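Local atomic coordinates of spondin-1 (Homo sapiens, PDB entry 3COO), a protein that is a secreted extracellular-matrix glycoprotein associated with cell adhesion, whose reelin-N domain binds heparin. Residues C22-R27 with K144-F149; T59-P64 with R118-V123; D83-H88 with N105-V110; G90-I95 with V123-P128. All coordinates share one frame; numbering follows the deposited sequence. Where two conformers were deposited one is given.

Interaction 1 of 4, residues C22-R27 with K144-F149; sequences CSRILR and KRIIYF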
loop_
_atom_site.group_PDB
_atom_site.type_symbol
_atom_site.label_atom_id
_atom_site.label_comp_id
_atom_site.label_asym_id
_atom_site.label_seq_id
_atom_site.Cartn_x
_atom_site.Cartn_y
_atom_site.Cartn_z
ATOM N N CYS A 22 -21.294 3.440 0.655
ATOM C CA CYS A 22 -20.394 4.246 1.495
ATOM C C CYS A 22 -20.408 3.883 2.986
ATOM O O CYS A 22 -19.756 4.537 3.788
ATOM C CB CYS A 22 -20.630 5.761 1.256
ATOM S SG CYS A 22 -20.581 6.166 -0.531
ATOM N N SER A 23 -21.074 2.779 3.345
ATOM C CA SER A 23 -21.151 2.358 4.746
ATOM C C SER A 23 -19.756 2.135 5.330
ATOM O O SER A 23 -19.571 2.183 6.529
ATOM C CB SER A 23 -22.009 1.110 4.878
ATOM O OG SER A 23 -21.308 0.012 4.298
ATOM N N ARG A 24 -18.755 1.942 4.476
ATOM C CA ARG A 24 -17.395 1.650 4.949
ATOM C C ARG A 24 -16.452 2.857 4.891
ATOM O O ARG A 24 -15.248 2.710 5.059
ATOM C CB ARG A 24 -16.797 0.472 4.160
ATOM C CG ARG A 24 -17.560 -0.831 4.395
ATOM C CD ARG A 24 -16.961 -1.854 3.471
ATOM N NE ARG A 24 -17.738 -3.086 3.386
ATOM C CZ ARG A 24 -17.362 -4.124 2.638
ATOM N NH1 ARG A 24 -16.224 -4.070 1.943
ATOM N NH2 ARG A 24 -18.113 -5.210 2.590
ATOM N N ILE A 25 -17.005 4.046 4.739
ATOM C CA ILE A 25 -16.215 5.281 4.647
ATOM C C ILE A 25 -16.527 6.058 5.929
ATOM O O ILE A 25 -17.655 6.497 6.120
ATOM C CB ILE A 25 -16.618 6.133 3.395
ATOM C CG1 ILE A 25 -16.252 5.428 2.070
ATOM C CG2 ILE A 25 -15.985 7.548 3.419
ATOM C CD1 ILE A 25 -14.787 5.175 1.845
ATOM N N LEU A 26 -15.538 6.218 6.803
ATOM C CA LEU A 26 -15.788 6.755 8.161
ATOM C C LEU A 26 -14.741 7.793 8.505
ATOM O O LEU A 26 -13.715 7.844 7.824
ATOM C CB LEU A 26 -15.750 5.618 9.192
ATOM C CG LEU A 26 -16.752 4.459 9.073
ATOM C CD1 LEU A 26 -16.560 3.464 10.202
ATOM C CD2 LEU A 26 -18.182 5.006 9.069
ATOM N N ARG A 27 -14.992 8.621 9.537
ATOM C CA ARG A 27 -13.990 9.588 10.019
ATOM C C ARG A 27 -13.265 8.953 11.168
ATOM O O ARG A 27 -13.908 8.440 12.073
ATOM C CB ARG A 27 -14.620 10.859 10.582
ATOM C CG ARG A 27 -15.093 11.857 9.626
ATOM C CD ARG A 27 -16.022 12.812 10.379
ATOM N NE ARG A 27 -15.296 13.916 10.990
ATOM C CZ ARG A 27 -15.872 15.004 11.496
ATOM N NH1 ARG A 27 -15.107 15.950 12.015
ATOM N NH2 ARG A 27 -17.205 15.130 11.526
ATOM N N LYS A 144 -7.763 -1.156 4.609
ATOM C CA LYS A 144 -8.516 -2.083 5.506
ATOM C C LYS A 144 -9.985 -2.219 5.031
ATOM O O LYS A 144 -10.390 -1.481 4.169
ATOM C CB LYS A 144 -8.453 -1.602 6.974
ATOM C CG LYS A 144 -7.012 -1.515 7.481
ATOM C CD LYS A 144 -6.798 -1.771 8.940
ATOM C CE LYS A 144 -5.325 -2.135 9.131
ATOM N NZ LYS A 144 -4.829 -2.060 10.524
ATOM N N ARG A 145 -10.772 -3.147 5.572
ATOM C CA ARG A 145 -12.167 -3.293 5.143
ATOM C C ARG A 145 -12.969 -1.982 5.405
ATOM O O ARG A 145 -13.713 -1.509 4.538
ATOM C CB ARG A 145 -12.817 -4.533 5.783
ATOM C CG ARG A 145 -14.295 -4.754 5.400
ATOM C CD ARG A 145 -14.740 -6.145 5.849
ATOM N NE ARG A 145 -16.157 -6.454 5.589
ATOM C CZ ARG A 145 -16.589 -7.253 4.604
ATOM N NH1 ARG A 145 -15.734 -7.805 3.737
ATOM N NH2 ARG A 145 -17.888 -7.491 4.470
ATOM N N ILE A 146 -12.742 -1.384 6.568
ATOM C CA ILE A 146 -13.271 -0.071 6.897
ATOM C C ILE A 146 -12.160 0.951 6.730
ATOM O O ILE A 146 -11.033 0.772 7.253
ATOM C CB ILE A 146 -13.763 0.004 8.334
ATOM C CG1 ILE A 146 -14.664 -1.201 8.668
ATOM C CG2 ILE A 146 -14.456 1.393 8.579
ATOM C CD1 ILE A 146 -16.000 -1.209 7.892
ATOM N N ILE A 147 -12.497 2.004 6.004
ATOM C CA ILE A 147 -11.567 3.055 5.597
ATOM C C ILE A 147 -11.839 4.290 6.464
ATOM O O ILE A 147 -12.910 4.908 6.379
ATOM C CB ILE A 147 -11.743 3.412 4.117
ATOM C CG1 ILE A 147 -11.942 2.164 3.224
ATOM C CG2 ILE A 147 -10.577 4.325 3.595
ATOM C CD1 ILE A 147 -10.691 1.537 2.747
ATOM N N TYR A 148 -10.889 4.591 7.343
ATOM C CA TYR A 148 -10.981 5.728 8.250
ATOM C C TYR A 148 -10.146 6.825 7.669
ATOM O O TYR A 148 -9.060 6.563 7.078
ATOM C CB TYR A 148 -10.447 5.357 9.631
ATOM C CG TYR A 148 -11.315 4.374 10.362
ATOM C CD1 TYR A 148 -11.085 2.990 10.264
ATOM C CD2 TYR A 148 -12.372 4.818 11.123
ATOM C CE1 TYR A 148 -11.901 2.099 10.937
ATOM C CE2 TYR A 148 -13.183 3.956 11.786
ATOM C CZ TYR A 148 -12.937 2.594 11.689
ATOM O OH TYR A 148 -13.763 1.765 12.365
ATOM N N PHE A 149 -10.692 8.036 7.687
ATOM C CA PHE A 149 -10.032 9.171 7.034
ATOM C C PHE A 149 -9.684 10.155 8.150
ATOM O O PHE A 149 -10.426 10.272 9.139
ATOM C CB PHE A 149 -10.952 9.873 6.003
ATOM C CG PHE A 149 -11.174 9.099 4.728
ATOM C CD1 PHE A 149 -12.092 8.038 4.677
ATOM C CD2 PHE A 149 -10.449 9.405 3.583
ATOM C CE1 PHE A 149 -12.291 7.335 3.455
ATOM C CE2 PHE A 149 -10.659 8.737 2.359
ATOM C CZ PHE A 149 -11.577 7.680 2.318
HETATM O O HOH W 1 -14.170 -1.609 1.756
#
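The guanidinium groups of R24 and R145 overlap obliquely, each over a face of the other, their planes 35° apart: the NH2 of R24 sits over one face of R145, toward its rim, 3.0 Å from the NH2 of R145. These arginines stand where a short two-stranded parallel β-sheet begins, formed by 25-27 and 147-149 in the Reeler domain. Both NH2 nitrogens are donors, so no hydrogen bond joins them. A water in the plane of the R24 group, at its edge, accepts from R24 NH1 and donates to R145 O at 2.8 Å, which ties the R24 side chain to the partner backbone. I147 N donates to R24 O, L26 N to I147 O, and F149 N to L26 O, the last bond more bent than the others. L26 O also lies in the plane of the F149 ring, at its edge, while I25 CD1 touches the same ring at CE1. F149 and I25 both pack on I74 of strand 72-77. On the face of the sheet that carries L26 and Y148, the two side chains lie side by side, and L26, with CG anti to the carbonyl carbon (chi1 -61°), presses its CD1 against I146 CG2 at 3.4 Å, a tight carbon contact.

Interaction 2 of 4, residues T59-P64 with R118-V123; sequences TLSAAP and RTRIQV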
loop_
_atom_site.group_PDB
_atom_site.type_symbol
_atom_site.label_atom_id
_atom_site.label_comp_id
_atom_site.label_asym_id
_atom_site.label_seq_id
_atom_site.Cartn_x
_atom_site.Cartn_y
_atom_site.Cartn_z
ATOM N N THR A 59 -4.192 15.637 -7.018
ATOM C CA THR A 59 -3.157 14.586 -6.960
ATOM C C THR A 59 -2.743 14.160 -5.570
ATOM O O THR A 59 -2.565 14.997 -4.650
ATOM C CB THR A 59 -1.973 14.773 -7.941
ATOM O OG1 THR A 59 -0.685 14.475 -7.330
ATOM C CG2 THR A 59 -1.982 16.021 -8.626
ATOM N N LEU A 60 -2.635 12.842 -5.452
ATOM C CA LEU A 60 -2.045 12.176 -4.309
ATOM C C LEU A 60 -0.656 11.735 -4.704
ATOM O O LEU A 60 -0.483 11.014 -5.689
ATOM C CB LEU A 60 -2.923 10.968 -3.926
ATOM C CG LEU A 60 -2.388 10.008 -2.868
ATOM C CD1 LEU A 60 -2.421 10.746 -1.560
ATOM C CD2 LEU A 60 -3.345 8.829 -2.819
ATOM N N SER A 61 0.354 12.158 -3.944
ATOM C CA SER A 61 1.709 11.770 -4.250
ATOM C C SER A 61 2.483 11.319 -3.012
ATOM O O SER A 61 2.126 11.674 -1.860
ATOM C CB SER A 61 2.449 12.889 -5.007
ATOM O OG SER A 61 2.343 14.097 -4.317
ATOM N N ALA A 62 3.491 10.481 -3.270
ATOM C CA ALA A 62 4.444 9.964 -2.292
ATOM C C ALA A 62 5.791 10.641 -2.510
ATOM O O ALA A 62 6.303 10.707 -3.658
ATOM C CB ALA A 62 4.592 8.462 -2.480
ATOM N N ALA A 63 6.382 11.160 -1.437
ATOM C CA ALA A 63 7.687 11.803 -1.563
ATOM C C ALA A 63 8.753 10.717 -1.649
ATOM O O ALA A 63 8.729 9.777 -0.881
ATOM C CB ALA A 63 7.955 12.755 -0.401
ATOM N N PRO A 64 9.695 10.845 -2.594
ATOM C CA PRO A 64 10.713 9.819 -2.773
ATOM C C PRO A 64 11.471 9.575 -1.477
ATOM O O PRO A 64 11.707 10.520 -0.737
ATOM C CB PRO A 64 11.645 10.435 -3.823
ATOM C CG PRO A 64 10.758 11.441 -4.565
ATOM C CD PRO A 64 9.859 11.982 -3.525
ATOM N N ARG A 118 3.035 2.737 -6.761
ATOM C CA ARG A 118 2.781 4.035 -7.399
ATOM C C ARG A 118 3.469 5.130 -6.611
ATOM O O ARG A 118 3.547 5.059 -5.371
ATOM C CB ARG A 118 1.281 4.374 -7.277
ATOM C CG ARG A 118 0.411 3.665 -8.258
ATOM C CD ARG A 118 -1.029 3.682 -7.784
ATOM N NE ARG A 118 -1.829 2.967 -8.768
ATOM C CZ ARG A 118 -2.289 1.727 -8.668
ATOM N NH1 ARG A 118 -2.115 0.993 -7.564
ATOM N NH2 ARG A 118 -2.972 1.235 -9.698
ATOM N N THR A 119 3.825 6.223 -7.282
ATOM C CA THR A 119 4.273 7.370 -6.528
ATOM C C THR A 119 3.300 8.534 -6.635
ATOM O O THR A 119 3.411 9.503 -5.888
ATOM C CB THR A 119 5.641 7.808 -6.969
ATOM O OG1 THR A 119 5.557 8.209 -8.336
ATOM C CG2 THR A 119 6.651 6.656 -6.830
ATOM N N ARG A 120 2.345 8.447 -7.566
ATOM C CA ARG A 120 1.408 9.520 -7.813
ATOM C C ARG A 120 0.182 8.982 -8.532
ATOM O O ARG A 120 0.307 8.130 -9.415
ATOM C CB ARG A 120 2.047 10.616 -8.706
ATOM C CG ARG A 120 1.161 11.856 -8.879
ATOM C CD ARG A 120 1.809 12.923 -9.737
ATOM N NE ARG A 120 3.169 13.222 -9.270
ATOM C CZ ARG A 120 3.531 14.286 -8.543
ATOM N NH1 ARG A 120 2.661 15.223 -8.172
ATOM N NH2 ARG A 120 4.800 14.421 -8.190
ATOM N N ILE A 121 -0.978 9.529 -8.193
ATOM C CA ILE A 121 -2.210 9.328 -8.939
ATOM C C ILE A 121 -2.916 10.694 -9.079
ATOM O O ILE A 121 -2.708 11.578 -8.252
ATOM C CB ILE A 121 -3.159 8.277 -8.310
ATOM C CG1 ILE A 121 -3.628 8.634 -6.886
ATOM C CG2 ILE A 121 -2.528 6.840 -8.386
ATOM C CD1 ILE A 121 -4.927 9.471 -6.855
ATOM N N GLN A 122 -3.750 10.850 -10.107
ATOM C CA GLN A 122 -4.478 12.103 -10.290
ATOM C C GLN A 122 -5.887 11.854 -10.766
ATOM O O GLN A 122 -6.136 10.886 -11.482
ATOM C CB GLN A 122 -3.827 12.979 -11.356
ATOM C CG GLN A 122 -2.400 13.382 -11.197
ATOM C CD GLN A 122 -1.952 14.298 -12.344
ATOM O OE1 GLN A 122 -1.080 13.941 -13.114
ATOM N NE2 GLN A 122 -2.619 15.463 -12.488
ATOM N N VAL A 123 -6.796 12.756 -10.380
ATOM C CA VAL A 123 -8.192 12.719 -10.770
ATOM C C VAL A 123 -8.674 14.165 -10.988
ATOM O O VAL A 123 -8.088 15.122 -10.424
ATOM C CB VAL A 123 -9.027 11.979 -9.657
ATOM C CG1 VAL A 123 -9.067 12.797 -8.365
ATOM C CG2 VAL A 123 -10.444 11.657 -10.142
#
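T59 and Q122 lie side by side on one face of an antiparallel β-sheet, with T59 CB and Q122 CG 3.6 Å apart and the methyl CG2 of T59 touching the same CG. The two strands, 55-62 and 120-126, are the central pair of a four-stranded sheet, and T59 with Q122 and S61 with R120 are non-hydrogen-bonded pairs between them. The R120 chain leaves with CG anti to the backbone N, then bends at chi3 (-51°), which brings the guanidinium over the neighbouring strand, where S61 CB stands 3.9 Å above the centre of its plane. T59 OG1 lies beside the R120 CG on this path. A glycine in place of T59 would probably open a gap beside Q122 CG and leave the aliphatic part of R120 freer to swing. On the opposite face L60 CB meets I121 CG1 at 3.8 Å, and the two side chains reach inward to F71, with I141 and L155 also against L60. Behind these side chains is the backbone ladder. L60 and I121 bond to each other in both directions, and A62 N donates to T119 O at 2.8 Å. Outward again, T59 and S61 pair with R42 and S40 of strand 39-43. Weak CA-H...O contacts fill in between the bonds, the shortest running from R120 CA to L60 O at 3.2 Å.

Interaction 3 of 4, residues D83-H88 with N105-V110; sequences DKEEDH and NCPVAV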
loop_
_atom_site.group_PDB
_atom_site.type_symbol
_atom_site.label_atom_id
_atom_site.label_comp_id
_atom_site.label_asym_id
_atom_site.label_seq_id
_atom_site.Cartn_x
_atom_site.Cartn_y
_atom_site.Cartn_z
ATOM N N ASP A 83 -20.293 8.361 5.438
ATOM C CA ASP A 83 -20.828 7.003 5.320
ATOM C C ASP A 83 -22.217 6.922 4.701
ATOM O O ASP A 83 -22.881 5.871 4.807
ATOM C CB ASP A 83 -20.794 6.264 6.673
ATOM C CG ASP A 83 -21.693 6.897 7.699
ATOM O OD1 ASP A 83 -21.964 8.112 7.577
ATOM O OD2 ASP A 83 -22.144 6.182 8.600
ATOM N N LYS A 84 -22.661 8.045 4.149
ATOM C CA LYS A 84 -23.866 8.177 3.333
ATOM C C LYS A 84 -23.464 8.966 2.092
ATOM O O LYS A 84 -22.722 9.954 2.179
ATOM C CB LYS A 84 -24.996 8.949 4.081
ATOM C CG LYS A 84 -25.256 8.436 5.508
ATOM C CD LYS A 84 -26.603 7.700 5.671
ATOM C CE LYS A 84 -26.478 6.487 6.614
ATOM N NZ LYS A 84 -27.684 5.606 6.563
ATOM N N GLU A 85 -23.984 8.541 0.946
ATOM C CA GLU A 85 -23.698 9.174 -0.344
ATOM C C GLU A 85 -24.002 10.673 -0.290
ATOM O O GLU A 85 -23.255 11.488 -0.833
ATOM C CB GLU A 85 -24.548 8.492 -1.417
ATOM C CG GLU A 85 -24.177 8.782 -2.863
ATOM C CD GLU A 85 -24.017 7.473 -3.654
ATOM O OE1 GLU A 85 -24.992 6.674 -3.730
ATOM O OE2 GLU A 85 -22.896 7.221 -4.157
ATOM N N GLU A 86 -25.089 11.030 0.405
ATOM C CA GLU A 86 -25.484 12.433 0.526
ATOM C C GLU A 86 -24.458 13.315 1.254
ATOM O O GLU A 86 -24.475 14.538 1.125
ATOM C CB GLU A 86 -26.861 12.529 1.172
ATOM C CG GLU A 86 -27.907 11.759 0.372
ATOM C CD GLU A 86 -28.235 10.362 0.937
ATOM O OE1 GLU A 86 -29.452 10.128 1.139
ATOM O OE2 GLU A 86 -27.325 9.502 1.173
ATOM N N ASP A 87 -23.544 12.682 1.986
ATOM C CA ASP A 87 -22.440 13.390 2.637
ATOM C C ASP A 87 -21.396 13.919 1.657
ATOM O O ASP A 87 -20.582 14.767 2.045
ATOM C CB ASP A 87 -21.723 12.481 3.657
ATOM C CG ASP A 87 -22.548 12.199 4.897
ATOM O OD1 ASP A 87 -23.561 12.868 5.121
ATOM O OD2 ASP A 87 -22.150 11.314 5.659
ATOM N N HIS A 88 -21.390 13.406 0.409
ATOM C CA HIS A 88 -20.293 13.624 -0.483
ATOM C C HIS A 88 -20.600 14.827 -1.390
ATOM O O HIS A 88 -21.781 15.187 -1.573
ATOM C CB HIS A 88 -19.969 12.339 -1.306
ATOM C CG HIS A 88 -19.413 11.215 -0.475
ATOM N ND1 HIS A 88 -18.183 10.650 -0.720
ATOM C CD2 HIS A 88 -19.913 10.565 0.609
ATOM C CE1 HIS A 88 -17.944 9.708 0.173
ATOM N NE2 HIS A 88 -18.974 9.637 0.996
ATOM N N ASN A 105 -18.442 -0.146 -3.882
ATOM C CA ASN A 105 -19.308 -0.000 -2.713
ATOM C C ASN A 105 -19.681 1.432 -2.366
ATOM O O ASN A 105 -20.529 1.652 -1.513
ATOM C CB ASN A 105 -18.730 -0.742 -1.522
ATOM C CG ASN A 105 -18.906 -2.226 -1.657
ATOM O OD1 ASN A 105 -19.957 -2.686 -2.137
ATOM N ND2 ASN A 105 -17.877 -3.005 -1.265
ATOM N N CYS A 106 -19.050 2.386 -3.050
ATOM C CA CYS A 106 -19.233 3.813 -2.795
ATOM C C CYS A 106 -18.879 4.566 -4.055
ATOM O O CYS A 106 -17.742 5.014 -4.206
ATOM C CB CYS A 106 -18.354 4.269 -1.632
ATOM S SG CYS A 106 -18.624 6.010 -1.210
ATOM N N PRO A 107 -19.833 4.648 -5.006
ATOM C CA PRO A 107 -19.484 5.144 -6.364
ATOM C C PRO A 107 -19.027 6.598 -6.458
ATOM O O PRO A 107 -18.506 7.001 -7.487
ATOM C CB PRO A 107 -20.759 4.891 -7.185
ATOM C CG PRO A 107 -21.579 3.893 -6.332
ATOM C CD PRO A 107 -21.235 4.220 -4.914
ATOM N N VAL A 108 -19.155 7.351 -5.378
ATOM C CA VAL A 108 -18.650 8.725 -5.336
ATOM C C VAL A 108 -17.174 8.790 -4.863
ATOM O O VAL A 108 -16.568 9.858 -4.866
ATOM C CB VAL A 108 -19.572 9.662 -4.452
ATOM C CG1 VAL A 108 -20.914 10.008 -5.181
ATOM C CG2 VAL A 108 -19.843 9.058 -3.086
ATOM N N ALA A 109 -16.596 7.661 -4.453
ATOM C CA ALA A 109 -15.222 7.650 -3.977
ATOM C C ALA A 109 -14.354 7.113 -5.120
ATOM O O ALA A 109 -14.862 6.401 -5.987
ATOM C CB ALA A 109 -15.123 6.731 -2.742
ATOM N N VAL A 110 -13.061 7.423 -5.127
ATOM C CA VAL A 110 -12.166 6.905 -6.155
ATOM C C VAL A 110 -11.130 5.989 -5.470
ATOM O O VAL A 110 -10.633 6.311 -4.382
ATOM C CB VAL A 110 -11.465 8.038 -6.934
ATOM C CG1 VAL A 110 -10.419 7.455 -7.955
ATOM C CG2 VAL A 110 -12.499 8.917 -7.693
HETATM O O HOH W 2 -16.612 11.581 -2.794
#
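H88 turns its ring toward V108 with CG anti to the carbonyl carbon (chi1 -68°), and V108 answers by setting CG2 between its own backbone N and carbonyl carbon, so that this methyl lies over one face of the imidazole. The contact is one of loop on loop at the end of the Reeler domain's β-sandwich: a 3-10 turn at 85-87 packs against the type I β-turn from C106 to A109. V108 CG2 stands 3.6 Å from the H88 ring centroid in a CH-pi contact, displaced toward the CG-ND1 side of the ring. C106 SG approaches the ring obliquely at H88 CE1, 4.0 Å away, and is itself fixed by the disulfide to C22. Both nitrogens of the ring are engaged. NE2 is hydrogen-bonded to G82 O, and ND1 to a water in the ring plane, which donates in turn to V108 O at 2.7 Å. The imidazole is thus fixed in rotation from two edges while the valine covers a face. An alanine at H88 would strip that face from V108 CG2 and would probably leave G82 O and the bridging water each short of a partner. The other valine methyl, CG1, meets E85, whose chain is bent by the rotation about CB-CG (chi2 129°) to reach across the turn. Its carboxylate makes no hydrogen bond to the turn and rests against carbon, with E85 OE2 3.5 Å from P107 CD.

Interaction 4 of 4, residues G90-I95 with V123-P128; sequences GTFQII and VFWIAP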
loop_
_atom_site.group_PDB
_atom_site.type_symbol
_atom_site.label_atom_id
_atom_site.label_comp_id
_atom_site.label_asym_id
_atom_site.label_seq_id
_atom_site.Cartn_x
_atom_site.Cartn_y
_atom_site.Cartn_z
ATOM N N GLY A 90 -19.600 17.444 -4.923
ATOM C CA GLY A 90 -18.954 17.619 -6.241
ATOM C C GLY A 90 -18.855 16.300 -6.969
ATOM O O GLY A 90 -19.421 15.271 -6.512
ATOM N N THR A 91 -18.117 16.287 -8.077
ATOM C CA THR A 91 -18.010 15.077 -8.866
ATOM C C THR A 91 -16.566 14.718 -9.268
ATOM O O THR A 91 -15.928 15.454 -10.050
ATOM C CB THR A 91 -18.827 15.282 -10.143
ATOM O OG1 THR A 91 -20.088 15.861 -9.772
ATOM C CG2 THR A 91 -19.046 13.964 -10.874
ATOM N N PHE A 92 -16.066 13.586 -8.772
ATOM C CA PHE A 92 -14.788 13.065 -9.282
ATOM C C PHE A 92 -14.931 12.580 -10.696
ATOM O O PHE A 92 -16.009 12.110 -11.092
ATOM C CB PHE A 92 -14.223 11.967 -8.374
ATOM C CG PHE A 92 -13.641 12.504 -7.100
ATOM C CD1 PHE A 92 -12.479 13.265 -7.135
ATOM C CD2 PHE A 92 -14.239 12.223 -5.872
ATOM C CE1 PHE A 92 -11.937 13.772 -5.949
ATOM C CE2 PHE A 92 -13.709 12.745 -4.688
ATOM C CZ PHE A 92 -12.547 13.505 -4.737
ATOM N N GLN A 93 -13.852 12.717 -11.474
ATOM C CA GLN A 93 -13.829 12.234 -12.828
ATOM C C GLN A 93 -12.545 11.451 -13.011
ATOM O O GLN A 93 -11.476 11.940 -12.668
ATOM C CB GLN A 93 -13.756 13.411 -13.772
ATOM C CG GLN A 93 -14.640 13.258 -14.996
ATOM C CD GLN A 93 -16.085 13.658 -14.663
ATOM O OE1 GLN A 93 -16.497 13.560 -13.521
ATOM N NE2 GLN A 93 -16.855 14.037 -15.669
ATOM N N ILE A 94 -12.628 10.278 -13.622
ATOM C CA ILE A 94 -11.439 9.411 -13.744
ATOM C C ILE A 94 -10.579 9.967 -14.878
ATOM O O ILE A 94 -11.124 10.426 -15.856
ATOM C CB ILE A 94 -11.835 7.955 -14.040
ATOM C CG1 ILE A 94 -12.711 7.421 -12.871
ATOM C CG2 ILE A 94 -10.571 7.057 -14.341
ATOM C CD1 ILE A 94 -12.074 7.572 -11.496
ATOM N N ILE A 95 -9.267 9.977 -14.684
ATOM C CA ILE A 95 -8.298 10.339 -15.740
ATOM C C ILE A 95 -7.663 9.051 -16.311
ATOM O O ILE A 95 -7.701 8.831 -17.507
ATOM C CB ILE A 95 -7.193 11.301 -15.216
ATOM C CG1 ILE A 95 -7.794 12.678 -14.838
ATOM C CG2 ILE A 95 -5.992 11.470 -16.284
ATOM C CD1 ILE A 95 -6.779 13.660 -14.235
ATOM N N VAL A 123 -6.796 12.756 -10.380
ATOM C CA VAL A 123 -8.192 12.719 -10.770
ATOM C C VAL A 123 -8.674 14.165 -10.988
ATOM O O VAL A 123 -8.088 15.122 -10.424
ATOM C CB VAL A 123 -9.027 11.979 -9.657
ATOM C CG1 VAL A 123 -9.067 12.797 -8.365
ATOM C CG2 VAL A 123 -10.444 11.657 -10.142
ATOM N N PHE A 124 -9.728 14.355 -11.789
ATOM C CA PHE A 124 -10.403 15.668 -11.764
ATOM C C PHE A 124 -11.511 15.641 -10.734
ATOM O O PHE A 124 -12.092 14.581 -10.433
ATOM C CB PHE A 124 -10.981 16.084 -13.138
ATOM C CG PHE A 124 -9.966 16.126 -14.265
ATOM C CD1 PHE A 124 -8.924 17.067 -14.258
ATOM C CD2 PHE A 124 -10.075 15.267 -15.358
ATOM C CE1 PHE A 124 -8.016 17.142 -15.292
ATOM C CE2 PHE A 124 -9.167 15.362 -16.458
ATOM C CZ PHE A 124 -8.109 16.287 -16.419
ATOM N N TRP A 125 -11.809 16.817 -10.188
ATOM C CA TRP A 125 -12.931 16.943 -9.257
ATOM C C TRP A 125 -13.663 18.202 -9.673
ATOM O O TRP A 125 -13.055 19.296 -9.804
ATOM C CB TRP A 125 -12.444 17.030 -7.814
ATOM C CG TRP A 125 -13.565 17.342 -6.796
ATOM C CD1 TRP A 125 -14.475 16.457 -6.290
ATOM C CD2 TRP A 125 -13.848 18.604 -6.170
ATOM N NE1 TRP A 125 -15.307 17.072 -5.375
ATOM C CE2 TRP A 125 -14.950 18.401 -5.293
ATOM C CE3 TRP A 125 -13.299 19.895 -6.283
ATOM C CZ2 TRP A 125 -15.496 19.437 -4.515
ATOM C CZ3 TRP A 125 -13.858 20.940 -5.496
ATOM C CH2 TRP A 125 -14.909 20.688 -4.601
ATOM N N ILE A 126 -14.927 18.041 -10.040
ATOM C CA ILE A 126 -15.731 19.168 -10.505
ATOM C C ILE A 126 -16.459 19.798 -9.316
ATOM O O ILE A 126 -17.210 19.114 -8.636
ATOM C CB ILE A 126 -16.731 18.728 -11.607
ATOM C CG1 ILE A 126 -15.973 18.173 -12.842
ATOM C CG2 ILE A 126 -17.691 19.904 -12.010
ATOM C CD1 ILE A 126 -16.867 17.490 -13.814
ATOM N N ALA A 127 -16.245 21.094 -9.060
ATOM C CA ALA A 127 -16.804 21.721 -7.833
ATOM C C ALA A 127 -18.326 21.740 -7.886
ATOM O O ALA A 127 -18.900 21.879 -8.982
ATOM C CB ALA A 127 -16.265 23.171 -7.621
ATOM N N PRO A 128 -18.989 21.608 -6.706
ATOM C CA PRO A 128 -20.431 21.527 -6.618
ATOM C C PRO A 128 -21.124 22.900 -6.747
ATOM O O PRO A 128 -20.446 23.928 -6.725
ATOM C CB PRO A 128 -20.646 20.963 -5.198
ATOM C CG PRO A 128 -19.567 21.631 -4.377
ATOM C CD PRO A 128 -18.371 21.437 -5.369
HETATM O O HOH W 3 -19.948 18.664 -9.131
#
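W125 points an edge of its indole at the face of F92, an edge-to-face aromatic pair with the planes tilted at 52° and the centroid of the five-membered ring 4.8 Å from that of F92. The atom that makes the touch is W125 CD1, poised 3.7 Å above the centre of the phenyl ring. W125 CG lies anti to the backbone N (chi1 173°), which swings the indole along the strand toward G90. There its NE1 is hydrogen-bonded to A89 O, so the buried N-H is satisfied and the ring's rotation is fixed. G90 has a positive phi, and a β-carbon on it would collide with both W125 NE1 and I126 O.

The other face of the ladder carries a second ring contact. I95 runs across F124 at about a right angle, its CD1 3.6 Å from the ring centroid and almost on the normal, a CH-pi contact, while Q93 CB comes to the ring edge. Between the two faces four backbone bonds pair T91 with I126 and Q93 with F124. I126 O is gripped twice, by T91 N in its carbonyl plane and by a water at 2.8 Å that also bonds to T91 OG1. I126 N, by contrast, reaches T91 O from above the carbonyl plane.

Strand 91-93 is an outer strand of the four-stranded antiparallel sheet, and strand 120-126 separates it from strand 55-62. F92 and W125 both look inward onto A75 of strand 72-77 in the facing sheet; F92 also meets F102 of strand 100-103, and W125 meets Y56 and V58 of strand 55-62.

Interaction 1 joins segments far apart in sequence, and the other three contacts lie between them along the chain. Interactions 2 and 4 share strand 120-126 and the residue V123; their centres are about 17 Å apart in one four-stranded antiparallel sheet, where strands 55-62 and 91-93 flank strand 120-126. Interactions 1 and 3, with centres about 10 Å apart, are linked by the C22-C106 disulfide. Interaction 3 also reaches interaction 4, where V108 and V110 pack on F92. The segments of interactions 3 and 4 alternate in sequence, so loops and sheet are interlaced. The all-β domain is thus tied together from the C22-C106 disulfide to the four-stranded sheet.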